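Local coordinates for NIF3-related protein (Bacillus cereus, PDB 2GX8), which is of unknown function but, as a Nif3-family protein, carries a conserved dimetal-binding motif, here holding zinc, and a regulatory domain, at residues E277-T280 and L281-A285. Numbering follows the deposited sequence.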
ATOM      1  N   GLU C 277       5.518 -29.890  40.564  1.00 61.93           N
ATOM      2  CA  GLU C 277       4.692 -31.099  40.583  1.00 61.32           C
ATOM      3  C   GLU C 277       3.493 -30.936  39.652  1.00 60.62           C
ATOM      4  O   GLU C 277       3.034 -29.813  39.425  1.00 58.95           O
ATOM      5  CB  GLU C 277       4.233 -31.467  42.002  1.00 61.62           C
ATOM      6  CG  GLU C 277       5.250 -32.306  42.811  1.00 62.81           C
ATOM      7  CD  GLU C 277       4.696 -32.816  44.151  1.00 63.02           C
ATOM      8  OE1 GLU C 277       3.694 -32.248  44.650  1.00 65.29           O
ATOM      9  OE2 GLU C 277       5.276 -33.775  44.717  1.00 65.25           O
ATOM     10  N   GLU C 278       3.013 -32.066  39.116  1.00 60.09           N
ATOM     11  CA  GLU C 278       1.854 -32.114  38.213  1.00 59.13           C
ATOM     12  C   GLU C 278       0.599 -31.728  38.994  1.00 58.10           C
ATOM     13  O   GLU C 278       0.473 -32.045  40.179  1.00 58.76           O
ATOM     14  CB  GLU C 278       1.690 -33.524  37.619  1.00 58.21           C
ATOM     15  CG  GLU C 278       0.720 -33.657  36.426  1.00 57.78           C
ATOM     16  CD  GLU C 278       0.403 -35.120  36.063  1.00 60.21           C
ATOM     17  OE1 GLU C 278      -0.130 -35.853  36.942  1.00 63.24           O
ATOM     18  OE2 GLU C 278       0.657 -35.545  34.895  1.00 59.45           O
ATOM     19  N   MET C 279      -0.310 -31.033  38.313  1.00 56.70           N
ATOM     20  CA  MET C 279      -1.572 -30.561  38.848  1.00 56.69           C
ATOM     21  C   MET C 279      -2.595 -30.620  37.733  1.00 55.39           C
ATOM     22  O   MET C 279      -2.230 -30.737  36.547  1.00 55.82           O
ATOM     23  CB  MET C 279      -1.508 -29.063  39.155  1.00 57.24           C
ATOM     24  CG  MET C 279      -0.394 -28.571  40.017  1.00 58.00           C
ATOM     25  SD  MET C 279      -0.669 -26.817  40.140  1.00 59.27           S
ATOM     26  CE  MET C 279       0.789 -26.332  41.068  1.00 59.45           C
ATOM     27  N   THR C 280      -3.868 -30.456  38.114  1.00 53.47           N
ATOM     28  CA  THR C 280      -4.930 -30.352  37.129  1.00 52.27           C
ATOM     29  C   THR C 280      -4.970 -28.884  36.721  1.00 53.00           C
ATOM     30  O   THR C 280      -4.329 -28.046  37.368  1.00 51.43           O
ATOM     31  CB  THR C 280      -6.317 -30.794  37.672  1.00 52.40           C
ATOM     32  OG1 THR C 280      -6.775 -29.885  38.679  1.00 49.05           O
ATOM     33  CG2 THR C 280      -6.267 -32.238  38.246  1.00 49.82           C
ATOM     34  N   LEU C 281      -5.712 -28.572  35.659  1.00 53.58           N
ATOM     35  CA  LEU C 281      -5.825 -27.206  35.184  1.00 55.70           C
ATOM     36  C   LEU C 281      -6.538 -26.396  36.262  1.00 56.96           C
ATOM     37  O   LEU C 281      -6.117 -25.307  36.591  1.00 58.19           O
ATOM     38  CB  LEU C 281      -6.598 -27.188  33.866  1.00 55.26           C
ATOM     39  CG  LEU C 281      -6.843 -25.878  33.141  1.00 55.06           C
ATOM     40  CD1 LEU C 281      -5.563 -25.091  32.857  1.00 52.73           C
ATOM     41  CD2 LEU C 281      -7.592 -26.187  31.855  1.00 57.07           C
ATOM     42  N   GLY C 282      -7.588 -26.976  36.853  1.00 58.60           N
ATOM     43  CA  GLY C 282      -8.361 -26.334  37.927  1.00 57.28           C
ATOM     44  C   GLY C 282      -7.527 -25.849  39.102  1.00 55.96           C
ATOM     45  O   GLY C 282      -7.731 -24.729  39.574  1.00 54.21           O
ATOM     46  N   GLN C 283      -6.600 -26.685  39.581  1.00 53.65           N
ATOM     47  CA  GLN C 283      -5.693 -26.266  40.663  1.00 54.57           C
ATOM     48  C   GLN C 283      -4.506 -25.441  40.197  1.00 54.64           C
ATOM     49  O   GLN C 283      -3.930 -24.687  40.982  1.00 55.97           O
ATOM     50  CB  GLN C 283      -5.195 -27.430  41.488  1.00 53.80           C
ATOM     51  CG  GLN C 283      -4.841 -28.606  40.686  1.00 56.20           C
ATOM     52  CD  GLN C 283      -4.553 -29.796  41.564  1.00 59.39           C
ATOM     53  OE1 GLN C 283      -3.523 -29.844  42.250  1.00 59.98           O
ATOM     54  NE2 GLN C 283      -5.455 -30.772  41.543  1.00 56.98           N
ATOM     55  N   PHE C 284      -4.113 -25.601  38.941  1.00 54.23           N
ATOM     56  CA  PHE C 284      -3.088 -24.742  38.430  1.00 53.64           C
ATOM     57  C   PHE C 284      -3.641 -23.328  38.385  1.00 53.21           C
ATOM     58  O   PHE C 284      -2.983 -22.395  38.817  1.00 55.09           O
ATOM     59  CB  PHE C 284      -2.581 -25.171  37.069  1.00 52.67           C
ATOM     60  CG  PHE C 284      -1.647 -24.167  36.465  1.00 53.55           C
ATOM     61  CD1 PHE C 284      -0.396 -23.945  37.034  1.00 47.80           C
ATOM     62  CD2 PHE C 284      -2.027 -23.430  35.347  1.00 50.40           C
ATOM     63  CE1 PHE C 284       0.464 -23.007  36.495  1.00 51.60           C
ATOM     64  CE2 PHE C 284      -1.171 -22.482  34.783  1.00 51.94           C
ATOM     65  CZ  PHE C 284       0.072 -22.261  35.355  1.00 50.10           C
ATOM     66  N   ALA C 285      -4.849 -23.183  37.849  1.00 53.16           N
ATOM     67  CA  ALA C 285      -5.576 -21.900  37.801  1.00 51.65           C
ATOM     68  C   ALA C 285      -5.656 -21.195  39.150  1.00 52.67           C
ATOM     69  O   ALA C 285      -5.504 -19.981  39.189  1.00 52.15           O
ATOM     70  CB  ALA C 285      -6.939 -22.114  37.290  1.00 52.77           C
TER
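Thr280 and the first turn of the helix that begins at Leu281 meet where strand 278-280 runs straight into helix 281-285, the two short axes standing at 98° and approaching to 5.1 Å. The first i to i+4 bond of the helix is made by Phe284 N with Thr280 O at 2.9 Å, the N-H...O angle being 149° and the donor somewhat off the carbonyl plane; with Thr280 O as its i acceptor, the first turn includes the last strand residue.

Thr280 is the N-cap. Its chi1 of 67° sets OG1 between the backbone N and the carbonyl carbon, from where Thr280 OG1 faces the start of the helix and accepts a weak but nearly straight capping bond from Gln283 N at 3.3 Å. A second bond reaches the same oxygen from the Gln283 side chain, Gln283 NE2 to Thr280 OG1 at 3.3 Å, more bent and with OG1 lying off the amide plane. Two donors of one residue thus converge on one hydroxyl oxygen. The Gln283 chain, extended beyond CG, crosses the Thr280 side chain at about a right angle and folds back over the strand end, where Gln283 CG packs on Met279 CB at 3.7 Å. Met279, also extended beyond CG, carries SD alongside the helix backbone, 3.6 Å from Phe284 CA, and near the plane of the Phe284 ring at its edge.

Beyond the junction, strand 270-280 pairs antiparallel with strand 306-313 through the Met279 and Val307 backbones, and Thr280 OG1 donates a further weak hydrogen bond to Leu303 O. Leu281 and Phe284 pack the helix against strands 331-335 and 351-354, on Val331 and Val353, while Ala285 touches Val299 and also Val397 of the second subunit.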